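Local coordinates for protein aminopeptidase (Aneurinibacillus sp. AM-1, PDB 5IB9) that probably removes N-terminal residues from peptides as a zinc-dependent aminopeptidase of the M28 family, equipped with a protease-associated domain, at residues Lys80-Asp92 with Gly154-Gly168. Numbering follows the deposited sequence.
Sequences KEGEAFTYSPNSD and GTLGGSDASFVAAVG
In the protease-associated domain, a short antiparallel pairing joins strand 83-84 to strand 165-169, near the latter's end. Glu-83 and Gly-168 form its hydrogen-bonded pair, with Glu-83 N to Gly-168 O at 3.1 Å and nearly straight. Phe-85 N extends the pairing to Ala-166 O. The chain then makes a type II turn, Phe-85 to Ser-88, which loop 154-159 grips through two backbone bonds, Thr-86 N to Gly-154 O and Leu-156 N to Thr-86 O. The Phe-85 ring is wedged between these two pairings. Its CD1 touches Ala-166 CB at 3.8 Å, and CD2 lies 3.6 Å from Gly-154 C. Leu-156 CD2 packs on Phe-85 CB, the two side chains crossing at about a right angle. This loop faces the active site: the Thr-155 side chain is about 7 Å from the bound inhibitor. Tyr-87 lays one ring face over the Gly-158 backbone, a CH-pi contact with Gly-158 CA 3.7 Å from the Tyr-87 ring centroid. Thr-155 OG1 lies at the ring edge, and Tyr-87 OH hydrogen-bonds to Glu-63 O. Without the ring, as with an alanine here, the Gly-158 backbone would probably lose its aromatic cover and Glu-63 O this donor. With chi1 at 177°, Ser-88 OG swings away from its own N to accept from Ala-166 N at 2.9 Å, while donating to Pro-89 O. Pro-89 CG packs against Phe-163 CB at 3.5 Å.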
ATOM      1  N   LYS A  80      -3.579 -36.501  14.418  1.00 51.36           N
ATOM      2  CA  LYS A  80      -3.109 -36.512  13.028  1.00 51.44           C
ATOM      3  C   LYS A  80      -2.024 -35.432  12.798  1.00 51.86           C
ATOM      4  O   LYS A  80      -1.929 -34.462  13.561  1.00 51.39           O
ATOM      5  CB  LYS A  80      -4.300 -36.316  12.061  1.00 51.21           C
ATOM      6  CG  LYS A  80      -5.003 -37.587  11.533  1.00 51.74           C
ATOM      7  CD  LYS A  80      -5.281 -38.627  12.641  1.00 53.66           C
ATOM      8  CE  LYS A  80      -6.251 -39.750  12.238  1.00 54.39           C
ATOM      9  NZ  LYS A  80      -6.029 -40.352  10.882  1.00 55.19           N
ATOM     10  N   GLU A  81      -1.216 -35.622  11.751  1.00 52.66           N
ATOM     11  CA  GLU A  81      -0.116 -34.700  11.393  1.00 53.45           C
ATOM     12  C   GLU A  81      -0.626 -33.439  10.731  1.00 52.60           C
ATOM     13  O   GLU A  81      -1.021 -33.474   9.553  1.00 53.19           O
ATOM     14  CB  GLU A  81       0.817 -35.348  10.373  1.00 54.04           C
ATOM     15  CG  GLU A  81       2.197 -35.706  10.863  1.00 58.19           C
ATOM     16  CD  GLU A  81       3.056 -36.274   9.738  1.00 63.52           C
ATOM     17  OE1 GLU A  81       3.760 -37.283   9.981  1.00 66.10           O
ATOM     18  OE2 GLU A  81       3.010 -35.726   8.604  1.00 64.99           O
ATOM     19  N   GLY A  82      -0.564 -32.327  11.461  1.00 51.40           N
ATOM     20  CA  GLY A  82      -1.077 -31.053  10.956  1.00 49.75           C
ATOM     21  C   GLY A  82      -0.082 -29.901  10.834  1.00 47.96           C
ATOM     22  O   GLY A  82       0.662 -29.623  11.777  1.00 48.09           O
ATOM     23  N   GLU A  83      -0.111 -29.225   9.679  1.00 46.63           N
ATOM     24  CA  GLU A  83       0.677 -27.994   9.421  1.00 45.37           C
ATOM     25  C   GLU A  83      -0.244 -26.756   9.318  1.00 43.37           C
ATOM     26  O   GLU A  83      -0.979 -26.628   8.312  1.00 42.49           O
ATOM     27  CB  GLU A  83       1.470 -28.128   8.088  1.00 45.91           C
ATOM     28  CG  GLU A  83       2.540 -29.268   8.043  1.00 50.54           C
ATOM     29  CD  GLU A  83       3.785 -28.963   8.897  1.00 56.76           C
ATOM     30  OE1 GLU A  83       4.663 -28.221   8.401  1.00 59.25           O
ATOM     31  OE2 GLU A  83       3.891 -29.468  10.051  1.00 58.32           O
ATOM     32  N   ALA A  84      -0.191 -25.854  10.316  1.00 40.07           N
ATOM     33  CA  ALA A  84      -0.881 -24.536  10.225  1.00 37.83           C
ATOM     34  C   ALA A  84      -0.447 -23.736   9.002  1.00 36.19           C
ATOM     35  O   ALA A  84       0.762 -23.595   8.703  1.00 35.91           O
ATOM     36  CB  ALA A  84      -0.670 -23.708  11.478  1.00 38.14           C
ATOM     37  N   PHE A  85      -1.414 -23.169   8.300  1.00 33.30           N
ATOM     38  CA  PHE A  85      -1.088 -22.324   7.181  1.00 32.02           C
ATOM     39  C   PHE A  85      -0.551 -21.005   7.790  1.00 30.56           C
ATOM     40  O   PHE A  85      -0.948 -20.625   8.906  1.00 29.28           O
ATOM     41  CB  PHE A  85      -2.328 -22.032   6.316  1.00 31.36           C
ATOM     42  CG  PHE A  85      -2.663 -23.134   5.329  1.00 33.48           C
ATOM     43  CD1 PHE A  85      -3.527 -24.176   5.700  1.00 33.67           C
ATOM     44  CD2 PHE A  85      -2.150 -23.132   4.026  1.00 34.05           C
ATOM     45  CE1 PHE A  85      -3.842 -25.197   4.789  1.00 33.12           C
ATOM     46  CE2 PHE A  85      -2.455 -24.164   3.108  1.00 36.73           C
ATOM     47  CZ  PHE A  85      -3.319 -25.196   3.501  1.00 35.20           C
ATOM     48  N   THR A  86       0.357 -20.326   7.069  1.00 31.06           N
ATOM     49  CA  THR A  86       0.871 -19.044   7.569  1.00 29.29           C
ATOM     50  C   THR A  86      -0.279 -18.049   7.553  1.00 26.61           C
ATOM     51  O   THR A  86      -1.021 -17.999   6.589  1.00 26.81           O
ATOM     52  CB  THR A  86       2.008 -18.527   6.665  1.00 31.00           C
ATOM     53  OG1 THR A  86       3.088 -19.456   6.716  1.00 34.94           O
ATOM     54  CG2 THR A  86       2.512 -17.169   7.181  1.00 33.73           C
ATOM     55  N   TYR A  87      -0.430 -17.293   8.644  1.00 25.70           N
ATOM     56  CA  TYR A  87      -1.542 -16.380   8.895  1.00 25.43           C
ATOM     57  C   TYR A  87      -2.817 -17.064   9.402  1.00 24.78           C
ATOM     58  O   TYR A  87      -3.877 -16.420   9.537  1.00 25.49           O
ATOM     59  CB  TYR A  87      -1.858 -15.450   7.727  1.00 23.22           C
ATOM     60  CG  TYR A  87      -0.683 -14.523   7.422  1.00 26.18           C
ATOM     61  CD1 TYR A  87       0.125 -14.757   6.320  1.00 30.54           C
ATOM     62  CD2 TYR A  87      -0.405 -13.447   8.259  1.00 27.98           C
ATOM     63  CE1 TYR A  87       1.227 -13.929   6.043  1.00 30.70           C
ATOM     64  CE2 TYR A  87       0.675 -12.615   7.995  1.00 25.50           C
ATOM     65  CZ  TYR A  87       1.471 -12.864   6.913  1.00 33.32           C
ATOM     66  OH  TYR A  87       2.530 -12.017   6.686  1.00 32.67           O
ATOM     67  N   SER A  88      -2.684 -18.341   9.740  1.00 24.61           N
ATOM     68  CA  SER A  88      -3.838 -18.989  10.389  1.00 24.88           C
ATOM     69  C   SER A  88      -4.184 -18.351  11.736  1.00 25.24           C
ATOM     70  O   SER A  88      -3.305 -18.175  12.569  1.00 26.91           O
ATOM     71  CB  SER A  88      -3.584 -20.506  10.564  1.00 24.13           C
ATOM     72  OG  SER A  88      -4.693 -21.091  11.258  1.00 26.28           O
ATOM     73  N   PRO A  89      -5.463 -18.057  11.979  1.00 24.68           N
ATOM     74  CA  PRO A  89      -5.969 -17.681  13.267  1.00 26.39           C
ATOM     75  C   PRO A  89      -5.765 -18.853  14.280  1.00 28.09           C
ATOM     76  O   PRO A  89      -5.499 -19.990  13.857  1.00 26.70           O
ATOM     77  CB  PRO A  89      -7.429 -17.398  12.973  1.00 26.70           C
ATOM     78  CG  PRO A  89      -7.508 -17.153  11.478  1.00 26.88           C
ATOM     79  CD  PRO A  89      -6.501 -18.026  10.934  1.00 25.07           C
ATOM     80  N   ASN A  90      -5.783 -18.548  15.578  1.00 29.95           N
ATOM     81  CA  ASN A  90      -5.898 -19.626  16.593  1.00 31.15           C
ATOM     82  C   ASN A  90      -7.330 -20.190  16.639  1.00 31.33           C
ATOM     83  O   ASN A  90      -8.287 -19.543  16.238  1.00 32.40           O
ATOM     84  CB  ASN A  90      -5.497 -19.122  17.985  1.00 30.78           C
ATOM     85  CG  ASN A  90      -4.128 -18.498  18.011  1.00 29.21           C
ATOM     86  OD1 ASN A  90      -3.989 -17.256  18.251  1.00 35.53           O
ATOM     87  ND2 ASN A  90      -3.096 -19.313  17.789  1.00 25.77           N
ATOM     88  N   SER A  91      -7.448 -21.407  17.165  1.00 33.75           N
ATOM     89  CA  SER A  91      -8.757 -22.024  17.447  1.00 33.35           C
ATOM     90  C   SER A  91      -8.598 -23.173  18.457  1.00 33.83           C
ATOM     91  O   SER A  91      -7.494 -23.664  18.748  1.00 32.42           O
ATOM     92  CB  SER A  91      -9.392 -22.600  16.168  1.00 32.55           C
ATOM     93  OG  SER A  91      -8.601 -23.672  15.735  1.00 31.26           O
ATOM     94  N   ASP A  92      -9.747 -23.616  18.938  1.00 36.11           N
ATOM     95  CA  ASP A  92      -9.834 -24.787  19.779  1.00 38.07           C
ATOM     96  C   ASP A  92     -11.256 -25.298  19.568  1.00 38.06           C
ATOM     97  O   ASP A  92     -12.195 -24.968  20.314  1.00 38.89           O
ATOM     98  CB  ASP A  92      -9.589 -24.415  21.246  1.00 39.47           C
ATOM     99  CG  ASP A  92      -9.558 -25.628  22.145  1.00 43.38           C
ATOM    100  OD1 ASP A  92      -9.398 -25.440  23.380  1.00 46.50           O
ATOM    101  OD2 ASP A  92      -9.706 -26.763  21.598  1.00 44.49           O
ATOM    102  N   GLY A 154       1.852 -23.895   3.468  1.00 43.72           N
ATOM    103  CA  GLY A 154       1.434 -22.866   2.551  1.00 40.38           C
ATOM    104  C   GLY A 154       1.026 -21.671   3.356  1.00 37.58           C
ATOM    105  O   GLY A 154       1.244 -21.631   4.567  0.87 35.84           O
ATOM    106  N   THR A 155       0.377 -20.743   2.678  1.00 36.17           N
ATOM    107  CA  THR A 155       0.046 -19.475   3.273  1.00 35.01           C
ATOM    108  C   THR A 155      -1.309 -18.922   2.815  1.00 34.57           C
ATOM    109  O   THR A 155      -1.735 -19.077   1.670  1.00 34.66           O
ATOM    110  CB  THR A 155       1.222 -18.428   2.992  1.00 35.41           C
ATOM    111  OG1 THR A 155       0.902 -17.147   3.587  1.00 32.17           O
ATOM    112  CG2 THR A 155       1.480 -18.319   1.472  1.00 33.80           C
ATOM    113  N   LEU A 156      -1.964 -18.220   3.717  1.00 34.03           N
ATOM    114  CA  LEU A 156      -3.193 -17.552   3.407  1.00 33.30           C
ATOM    115  C   LEU A 156      -2.847 -16.177   2.857  1.00 34.26           C
ATOM    116  O   LEU A 156      -3.730 -15.363   2.547  1.00 33.25           O
ATOM    117  CB  LEU A 156      -4.077 -17.491   4.650  1.00 31.86           C
ATOM    118  CG  LEU A 156      -4.280 -18.879   5.302  1.00 29.68           C
ATOM    119  CD1 LEU A 156      -5.265 -18.633   6.397  1.00 22.15           C
ATOM    120  CD2 LEU A 156      -4.804 -19.901   4.294  1.00 26.99           C
ATOM    121  N   GLY A 157      -1.543 -15.938   2.757  1.00 36.90           N
ATOM    122  CA  GLY A 157      -1.015 -14.793   1.962  1.00 39.19           C
ATOM    123  C   GLY A 157      -0.755 -13.553   2.798  1.00 40.70           C
ATOM    124  O   GLY A 157       0.254 -12.852   2.605  1.00 41.81           O
ATOM    125  N   GLY A 158      -1.665 -13.276   3.711  1.00 40.74           N
ATOM    126  CA  GLY A 158      -1.595 -12.112   4.531  1.00 42.00           C
ATOM    127  C   GLY A 158      -2.555 -12.211   5.670  1.00 42.53           C
ATOM    128  O   GLY A 158      -3.415 -13.110   5.731  1.00 42.10           O
ATOM    129  N   SER A 159      -2.376 -11.301   6.604  1.00 43.34           N
ATOM    130  CA  SER A 159      -3.236 -11.196   7.765  1.00 45.19           C
ATOM    131  C   SER A 159      -4.645 -11.006   7.285  1.00 45.57           C
ATOM    132  O   SER A 159      -4.879 -10.323   6.273  1.00 47.24           O
ATOM    133  CB  SER A 159      -2.800  -9.995   8.629  1.00 46.32           C
ATOM    134  OG  SER A 159      -2.437  -8.843   7.835  1.00 48.60           O
ATOM    135  N   ASP A 160      -5.607 -11.609   7.958  1.00 44.33           N
ATOM    136  CA  ASP A 160      -7.005 -11.409   7.574  1.00 43.72           C
ATOM    137  C   ASP A 160      -7.982 -12.000   8.578  1.00 44.41           C
ATOM    138  O   ASP A 160      -7.989 -13.215   8.813  1.00 44.28           O
ATOM    139  CB  ASP A 160      -7.302 -11.940   6.157  1.00 42.90           C
ATOM    140  CG  ASP A 160      -8.713 -11.580   5.674  1.00 43.31           C
ATOM    141  OD1 ASP A 160      -9.511 -11.093   6.509  1.00 44.13           O
ATOM    142  OD2 ASP A 160      -9.030 -11.767   4.466  1.00 42.52           O
ATOM    143  N   ALA A 161      -8.832 -11.144   9.149  1.00 44.64           N
ATOM    144  CA  ALA A 161      -9.707 -11.559  10.243  1.00 43.95           C
ATOM    145  C   ALA A 161     -10.997 -12.203   9.735  1.00 43.45           C
ATOM    146  O   ALA A 161     -11.860 -12.634  10.515  1.00 43.31           O
ATOM    147  CB  ALA A 161      -9.997 -10.385  11.201  1.00 44.48           C
ATOM    148  N   SER A 162     -11.110 -12.302   8.417  1.00 42.04           N
ATOM    149  CA  SER A 162     -12.167 -13.119   7.837  1.00 40.36           C
ATOM    150  C   SER A 162     -11.835 -14.597   7.996  1.00 38.27           C
ATOM    151  O   SER A 162     -12.744 -15.440   7.987  1.00 38.43           O
ATOM    152  CB  SER A 162     -12.340 -12.821   6.377  1.00 40.02           C
ATOM    153  OG  SER A 162     -12.184 -11.434   6.248  1.00 44.90           O
ATOM    154  N   PHE A 163     -10.551 -14.895   8.130  1.00 35.61           N
ATOM    155  CA  PHE A 163     -10.124 -16.307   8.278  1.00 31.59           C
ATOM    156  C   PHE A 163     -10.588 -17.019   9.563  1.00 30.43           C
ATOM    157  O   PHE A 163     -11.000 -16.419  10.579  1.00 29.89           O
ATOM    158  CB  PHE A 163      -8.613 -16.432   8.192  1.00 29.82           C
ATOM    159  CG  PHE A 163      -7.979 -15.961   6.894  1.00 31.14           C
ATOM    160  CD1 PHE A 163      -8.605 -16.092   5.651  1.00 31.72           C
ATOM    161  CD2 PHE A 163      -6.679 -15.457   6.945  1.00 32.16           C
ATOM    162  CE1 PHE A 163      -7.934 -15.697   4.480  1.00 32.42           C
ATOM    163  CE2 PHE A 163      -6.014 -15.067   5.783  1.00 32.50           C
ATOM    164  CZ  PHE A 163      -6.661 -15.182   4.557  1.00 33.36           C
ATOM    165  N   VAL A 164     -10.522 -18.351   9.509  1.00 27.04           N
ATOM    166  CA  VAL A 164     -10.611 -19.131  10.761  1.00 26.06           C
ATOM    167  C   VAL A 164      -9.449 -20.039  10.656  1.00 23.50           C
ATOM    168  O   VAL A 164      -8.833 -20.106   9.608  1.00 24.31           O
ATOM    169  CB  VAL A 164     -11.927 -19.957  10.923  1.00 26.04           C
ATOM    170  CG1 VAL A 164     -13.112 -19.027  11.063  1.00 27.64           C
ATOM    171  CG2 VAL A 164     -12.098 -20.946   9.761  1.00 27.20           C
ATOM    172  N   ALA A 165      -9.123 -20.768  11.735  1.00 24.40           N
ATOM    173  CA  ALA A 165      -7.926 -21.586  11.721  1.00 23.35           C
ATOM    174  C   ALA A 165      -7.912 -22.527  10.514  1.00 24.05           C
ATOM    175  O   ALA A 165      -8.959 -23.082  10.136  1.00 22.66           O
ATOM    176  CB  ALA A 165      -7.799 -22.372  13.068  1.00 25.99           C
ATOM    177  N   ALA A 166      -6.741 -22.721   9.912  1.00 23.69           N
ATOM    178  CA  ALA A 166      -6.604 -23.496   8.713  1.00 24.27           C
ATOM    179  C   ALA A 166      -5.359 -24.337   8.862  1.00 26.08           C
ATOM    180  O   ALA A 166      -4.288 -23.797   9.194  1.00 25.64           O
ATOM    181  CB  ALA A 166      -6.482 -22.566   7.504  1.00 24.92           C
ATOM    182  N   VAL A 167      -5.490 -25.656   8.651  1.00 26.14           N
ATOM    183  CA  VAL A 167      -4.352 -26.577   8.773  1.00 29.03           C
ATOM    184  C   VAL A 167      -4.336 -27.476   7.573  1.00 30.47           C
ATOM    185  O   VAL A 167      -5.381 -27.843   7.027  1.00 29.74           O
ATOM    186  CB  VAL A 167      -4.399 -27.414  10.058  1.00 28.08           C
ATOM    187  CG1 VAL A 167      -4.510 -26.540  11.260  1.00 29.84           C
ATOM    188  CG2 VAL A 167      -5.618 -28.373  10.036  1.00 31.44           C
ATOM    189  N   GLY A 168      -3.129 -27.820   7.126  1.00 32.53           N
ATOM    190  CA  GLY A 168      -2.953 -28.593   5.898  1.00 34.21           C
ATOM    191  C   GLY A 168      -2.545 -30.000   6.299  1.00 36.53           C
ATOM    192  O   GLY A 168      -1.902 -30.193   7.346  1.00 37.20           O
TER
HETATM  193  O   HOH W   1       2.458 -23.860   6.479  1.00 47.39           O
HETATM  194  O   HOH W   2      -4.483 -13.807   9.673  1.00 39.26           O
HETATM  195  O   HOH W   3     -10.674 -19.113  14.122  1.00 33.11           O
HETATM  196  O   HOH W   4      -9.691 -19.851  14.143  1.00 34.15           O